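Long-range contacts in amino acid adenylation domain-containing protein (Bacillus stratosphericus LAMA 585, PDB 6ULY), which probably selects an alpha-keto acid and activates it with ATP as an acyl adenylate for nonribosomal depsipeptide synthesis: residues V71-S76 against L125-D130; S131-V136 against L148-V153. All coordinates share one frame; numbering follows the deposited sequence.

Contact 1 (V71-S76 against L125-D130); sequences VFFQFS and LILTDD
Phe72 and Leu127 mark the centre of a parallel strand pairing, where three backbone bonds fix the register. Phe72 N donates to Leu125 O and Phe72 O accepts from Leu127 N (2.7 Å), while Gln74 N donates to Leu127 O at 2.8 Å. The short strand axes approach to 4.6 Å with 31° between their directions.

Side chains pack on both faces of the ladder. On one, Leu127 sets CB against Val71 CG1 (3.9 Å), and Phe75, just past the strand, turns its ring back toward the partner. CG of Phe75 is anti to the carbonyl carbon (chi1 -72°), and one ring face lies over Thr128 CA, a CH-pi contact of 4.1 Å to the centroid, with Leu127 O over the same face, also offset toward the rim. On the other, mixed face of Phe72 and Ile126, Gln74 and Ile126 point the same way, CG against CG2.

Beyond the strand ends, Asp129 crosses Phe75 at about a right angle. Its OD1 meets the ring edge, 3.2 Å from CD1, and OD2 accepts from Ser76 N (2.5 Å) and Ser76 OG (2.8 Å), which come from opposite faces of the carboxylate plane. Ser77 N also donates to OD2. Strands 70-74 and 125-128 are neighbours in a mixed sheet of the AMP-binding (ANL) family region, with helices on both faces: 78-91 on Phe73 and Phe75, 109-120 on Phe72. Tyr104 OH, Ser99 O and Phe73 O hold the Gln74 amide.

The carboxylate is thus gripped through one oxygen, whereas buried OD1 has no polar partner in the model. The donors on OD2 would be expected to stabilise the anion and draw its charge to that oxygen, whereas burial of OD1 would oppose this.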
loop_
_atom_site.group_PDB
_atom_site.type_symbol
_atom_site.label_atom_id
_atom_site.label_comp_id
_atom_site.label_asym_id
_atom_site.label_seq_id
_atom_site.Cartn_x
_atom_site.Cartn_y
_atom_site.Cartn_z
ATOM N N VAL A 71 0.132 -24.626 -7.021
ATOM C CA VAL A 71 0.827 -25.383 -5.989
ATOM C C VAL A 71 1.682 -24.412 -5.193
ATOM O O VAL A 71 2.483 -23.668 -5.770
ATOM C CB VAL A 71 1.698 -26.504 -6.585
ATOM C CG1 VAL A 71 2.377 -27.292 -5.473
ATOM C CG2 VAL A 71 0.860 -27.410 -7.464
ATOM N N PHE A 72 1.525 -24.433 -3.874
ATOM C CA PHE A 72 2.156 -23.459 -2.991
ATOM C C PHE A 72 3.479 -24.027 -2.490
ATOM O O PHE A 72 3.495 -24.972 -1.695
ATOM C CB PHE A 72 1.219 -23.126 -1.833
ATOM C CG PHE A 72 1.468 -21.783 -1.216
ATOM C CD1 PHE A 72 0.745 -20.679 -1.630
ATOM C CD2 PHE A 72 2.419 -21.623 -0.219
ATOM C CE1 PHE A 72 0.962 -19.439 -1.067
ATOM C CE2 PHE A 72 2.638 -20.377 0.352
ATOM C CZ PHE A 72 1.908 -19.287 -0.075
ATOM N N PHE A 73 4.588 -23.446 -2.947
ATOM C CA PHE A 73 5.910 -23.933 -2.579
ATOM C C PHE A 73 6.360 -23.335 -1.250
ATOM O O PHE A 73 6.300 -22.117 -1.053
ATOM C CB PHE A 73 6.931 -23.594 -3.667
ATOM C CG PHE A 73 6.882 -24.508 -4.864
ATOM C CD1 PHE A 73 5.738 -25.233 -5.163
ATOM C CD2 PHE A 73 7.990 -24.648 -5.684
ATOM C CE1 PHE A 73 5.700 -26.068 -6.258
ATOM C CE2 PHE A 73 7.958 -25.482 -6.781
ATOM C CZ PHE A 73 6.815 -26.196 -7.067
ATOM N N GLN A 74 6.837 -24.200 -0.349
ATOM C CA GLN A 74 7.385 -23.800 0.953
ATOM C C GLN A 74 8.578 -24.718 1.214
ATOM O O GLN A 74 8.446 -25.757 1.865
ATOM C CB GLN A 74 6.335 -23.893 2.053
ATOM C CG GLN A 74 5.323 -22.760 2.033
ATOM C CD GLN A 74 5.922 -21.446 2.487
ATOM O OE1 GLN A 74 5.853 -21.098 3.665
ATOM N NE2 GLN A 74 6.521 -20.711 1.555
ATOM N N PHE A 75 9.741 -24.323 0.703
ATOM C CA PHE A 75 10.915 -25.180 0.676
ATOM C C PHE A 75 12.084 -24.536 1.404
ATOM O O PHE A 75 12.254 -23.314 1.376
ATOM C CB PHE A 75 11.338 -25.501 -0.764
ATOM C CG PHE A 75 10.414 -26.450 -1.460
ATOM C CD1 PHE A 75 10.454 -27.805 -1.178
ATOM C CD2 PHE A 75 9.500 -25.988 -2.388
ATOM C CE1 PHE A 75 9.599 -28.682 -1.813
ATOM C CE2 PHE A 75 8.640 -26.860 -3.027
ATOM C CZ PHE A 75 8.689 -28.208 -2.741
ATOM N N SER A 76 12.872 -25.384 2.067
ATOM C CA SER A 76 14.211 -25.039 2.513
ATOM C C SER A 76 15.294 -25.722 1.692
ATOM O O SER A 76 16.439 -25.260 1.701
ATOM C CB SER A 76 14.396 -25.417 3.990
ATOM O OG SER A 76 14.211 -26.810 4.184
ATOM N N LEU A 125 -2.679 -26.929 -2.530
ATOM C CA LEU A 125 -1.780 -27.826 -1.824
ATOM C C LEU A 125 -0.460 -27.119 -1.565
ATOM O O LEU A 125 0.118 -26.509 -2.470
ATOM C CB LEU A 125 -1.546 -29.100 -2.641
ATOM C CG LEU A 125 -0.411 -30.015 -2.163
ATOM C CD1 LEU A 125 -0.758 -30.643 -0.823
ATOM C CD2 LEU A 125 -0.106 -31.084 -3.200
ATOM N N ILE A 126 0.016 -27.198 -0.332
ATOM C CA ILE A 126 1.330 -26.679 0.016
ATOM C C ILE A 126 2.335 -27.814 -0.109
ATOM O O ILE A 126 2.146 -28.897 0.458
ATOM C CB ILE A 126 1.339 -26.076 1.431
ATOM C CG1 ILE A 126 0.299 -24.950 1.538
ATOM C CG2 ILE A 126 2.733 -25.559 1.765
ATOM C CD1 ILE A 126 0.145 -24.373 2.935
ATOM N N LEU A 127 3.393 -27.566 -0.873
ATOM C CA LEU A 127 4.454 -28.526 -1.123
ATOM C C LEU A 127 5.713 -28.024 -0.435
ATOM O O LEU A 127 6.073 -26.850 -0.582
ATOM C CB LEU A 127 4.683 -28.679 -2.626
ATOM C CG LEU A 127 5.076 -30.042 -3.180
ATOM C CD1 LEU A 127 4.087 -31.110 -2.758
ATOM C CD2 LEU A 127 5.157 -29.947 -4.691
ATOM N N THR A 128 6.380 -28.904 0.308
ATOM C CA THR A 128 7.456 -28.474 1.190
ATOM C C THR A 128 8.446 -29.619 1.380
ATOM O O THR A 128 8.395 -30.634 0.678
ATOM C CB THR A 128 6.885 -27.993 2.532
ATOM O OG1 THR A 128 7.951 -27.806 3.471
ATOM C CG2 THR A 128 5.892 -29.004 3.087
ATOM N N ASP A 129 9.354 -29.434 2.335
ATOM C CA ASP A 129 10.388 -30.388 2.700
ATOM C C ASP A 129 9.979 -31.209 3.914
ATOM O O ASP A 129 9.089 -30.835 4.680
ATOM C CB ASP A 129 11.691 -29.662 3.033
ATOM C CG ASP A 129 12.295 -28.998 1.843
ATOM O OD1 ASP A 129 12.204 -29.582 0.747
ATOM O OD2 ASP A 129 12.859 -27.897 2.003
ATOM N N ASP A 130 10.683 -32.325 4.109
ATOM C CA ASP A 130 10.538 -33.059 5.359
ATOM C C ASP A 130 10.999 -32.215 6.542
ATOM O O ASP A 130 10.419 -32.297 7.630
ATOM C CB ASP A 130 11.324 -34.370 5.296
ATOM C CG ASP A 130 10.614 -35.445 4.484
ATOM O OD1 ASP A 130 9.382 -35.597 4.632
ATOM O OD2 ASP A 130 11.290 -36.148 3.706
#

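Contact 2 (S131-V136 against L148-V153); sequences SLIEEV and LRVAAV
Ile133 and Val136, one helical turn apart, converge on Val150. The tight part centres on Val150 CG1, which lies 3.8 Å from Ile133 CG1 and equally 3.8 Å from Val136 CG1, so one methyl touches both helix residues. Ile133 and Val150 run past each other in opposite directions. With Ile133 CG1 anti to the backbone N (chi1 -174°) and the chain extended at chi2 (169°), CD1 reaches the strand backbone, 3.8 Å from Ala152 N and 4.1 Å from Ala152 CB. The helix and strand backbones come nearest here: the CA atoms of Ile133 and Ala152 are 6.4 Å apart.

Topologically this is the returning half of a beta-alpha-beta crossover. Strand 125-128 leads into helix 130-137, and the chain comes back as strand 150-152, parallel to 125-128 and next to it in the sheet. The connection is right-handed, and the helix segment runs nearly antiparallel to the strand segment (169°), with axes 8.3 Å apart. Val136 also packs on Ile126, and Val150 on Thr128, so both strands share the helix-covered face.

Toward the partly exposed Leu148 the contact thins. Its CD2 approaches Val136 O at 3.7 Å, a carbon-to-carbonyl touch, and the residue leans as well on Leu139 and Ala140 of the following short helix. Ala151, also partly exposed, turns its methyl to the opposite sheet face, toward Leu63, on a strand that is outermost within this chain.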
loop_
_atom_site.group_PDB
_atom_site.type_symbol
_atom_site.label_atom_id
_atom_site.label_comp_id
_atom_site.label_asym_id
_atom_site.label_seq_id
_atom_site.Cartn_x
_atom_site.Cartn_y
_atom_site.Cartn_z
ATOM N N SER A 131 12.025 -31.383 6.341
ATOM C CA SER A 131 12.523 -30.516 7.402
ATOM C C SER A 131 11.561 -29.384 7.753
ATOM O O SER A 131 11.746 -28.746 8.795
ATOM C CB SER A 131 13.880 -29.931 6.998
ATOM O OG SER A 131 13.734 -28.966 5.971
ATOM N N LEU A 132 10.546 -29.121 6.923
ATOM C CA LEU A 132 9.590 -28.051 7.175
ATOM C C LEU A 132 8.154 -28.516 7.353
ATOM O O LEU A 132 7.334 -27.733 7.846
ATOM C CB LEU A 132 9.601 -27.030 6.028
ATOM C CG LEU A 132 10.728 -26.001 5.965
ATOM C CD1 LEU A 132 10.542 -25.131 4.730
ATOM C CD2 LEU A 132 10.766 -25.143 7.219
ATOM N N ILE A 133 7.817 -29.745 6.959
ATOM C CA ILE A 133 6.408 -30.124 6.899
ATOM C C ILE A 133 5.755 -30.021 8.269
ATOM O O ILE A 133 4.575 -29.666 8.377
ATOM C CB ILE A 133 6.252 -31.537 6.303
ATOM C CG1 ILE A 133 4.769 -31.857 6.098
ATOM C CG2 ILE A 133 6.908 -32.572 7.203
ATOM C CD1 ILE A 133 4.513 -33.104 5.285
ATOM N N GLU A 134 6.499 -30.317 9.336
ATOM C CA GLU A 134 5.946 -30.169 10.678
ATOM C C GLU A 134 5.596 -28.712 10.960
ATOM O O GLU A 134 4.483 -28.401 11.403
ATOM C CB GLU A 134 6.938 -30.698 11.714
ATOM N N GLU A 135 6.538 -27.802 10.703
ATOM C CA GLU A 135 6.270 -26.378 10.878
ATOM C C GLU A 135 5.110 -25.925 10.000
ATOM O O GLU A 135 4.158 -25.299 10.480
ATOM C CB GLU A 135 7.529 -25.571 10.557
ATOM C CG GLU A 135 8.712 -25.866 11.471
ATOM C CD GLU A 135 10.025 -25.327 10.928
ATOM O OE1 GLU A 135 10.871 -26.144 10.500
ATOM O OE2 GLU A 135 10.207 -24.090 10.920
ATOM N N VAL A 136 5.176 -26.230 8.702
ATOM C CA VAL A 136 4.147 -25.762 7.776
ATOM C C VAL A 136 2.774 -26.277 8.182
ATOM O O VAL A 136 1.763 -25.592 7.983
ATOM C CB VAL A 136 4.499 -26.180 6.335
ATOM C CG1 VAL A 136 3.333 -25.906 5.405
ATOM C CG2 VAL A 136 5.747 -25.451 5.858
ATOM N N LEU A 148 -6.290 -26.713 5.091
ATOM C CA LEU A 148 -4.859 -26.801 4.845
ATOM C C LEU A 148 -4.492 -28.215 4.410
ATOM O O LEU A 148 -4.947 -29.198 5.004
ATOM C CB LEU A 148 -4.077 -26.411 6.099
ATOM C CG LEU A 148 -2.576 -26.198 5.890
ATOM C CD1 LEU A 148 -2.331 -24.998 4.990
ATOM C CD2 LEU A 148 -1.856 -26.026 7.217
ATOM N N ARG A 149 -3.673 -28.310 3.362
ATOM C CA ARG A 149 -3.184 -29.583 2.848
ATOM C C ARG A 149 -1.697 -29.443 2.566
ATOM O O ARG A 149 -1.286 -28.528 1.845
ATOM C CB ARG A 149 -3.929 -29.999 1.576
ATOM C CG ARG A 149 -5.354 -30.469 1.813
ATOM C CD ARG A 149 -6.106 -30.613 0.498
ATOM N NE ARG A 149 -7.490 -31.043 0.691
ATOM C CZ ARG A 149 -8.400 -31.099 -0.276
ATOM N NH1 ARG A 149 -8.085 -30.746 -1.516
ATOM N NH2 ARG A 149 -9.634 -31.504 -0.005
ATOM N N VAL A 150 -0.898 -30.343 3.136
ATOM C CA VAL A 150 0.553 -30.293 3.017
ATOM C C VAL A 150 1.063 -31.655 2.564
ATOM O O VAL A 150 0.451 -32.693 2.838
ATOM C CB VAL A 150 1.221 -29.882 4.348
ATOM C CG1 VAL A 150 2.667 -29.464 4.114
ATOM C CG2 VAL A 150 0.429 -28.766 5.020
ATOM N N ALA A 151 2.197 -31.644 1.866
ATOM C CA ALA A 151 2.821 -32.871 1.398
ATOM C C ALA A 151 4.296 -32.598 1.154
ATOM O O ALA A 151 4.654 -31.555 0.604
ATOM C CB ALA A 151 2.150 -33.389 0.121
ATOM N N ALA A 152 5.142 -33.533 1.577
ATOM C CA ALA A 152 6.579 -33.408 1.399
ATOM C C ALA A 152 6.999 -34.001 0.060
ATOM O O ALA A 152 6.355 -34.910 -0.471
ATOM C CB ALA A 152 7.330 -34.104 2.534
ATOM N N VAL A 153 8.104 -33.479 -0.473
ATOM C CA VAL A 153 8.587 -33.891 -1.786
ATOM C C VAL A 153 9.451 -35.147 -1.700
ATOM O O VAL A 153 9.319 -36.049 -2.531
ATOM C CB VAL A 153 9.348 -32.724 -2.438
ATOM C CG1 VAL A 153 10.222 -33.219 -3.579
ATOM C CG2 VAL A 153 8.372 -31.668 -2.934
#

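Contacts 1 and 2 adjoin, their centres about 6 Å apart, and share one sheet. Strand 125-128, a partner in contact 1, stands between strand 70-74 and strand 150-152, which contact 2 uses; Ile126 N probably bonds to Arg149 O, and Val153 N to Thr128 O. Contact 1 is the more buried: nine of its eleven touching residues are buried, against two of six in contact 2, and it covers 519 Å² against 229 Å². Its chemistry is backbone bonding between strands, apolar and aromatic packing, and a buried carboxylate just past the strand ends. Contact 2, at the sheet margin, joins helix to strand mainly through aliphatic packing, with no hydrogen bond between its two segments.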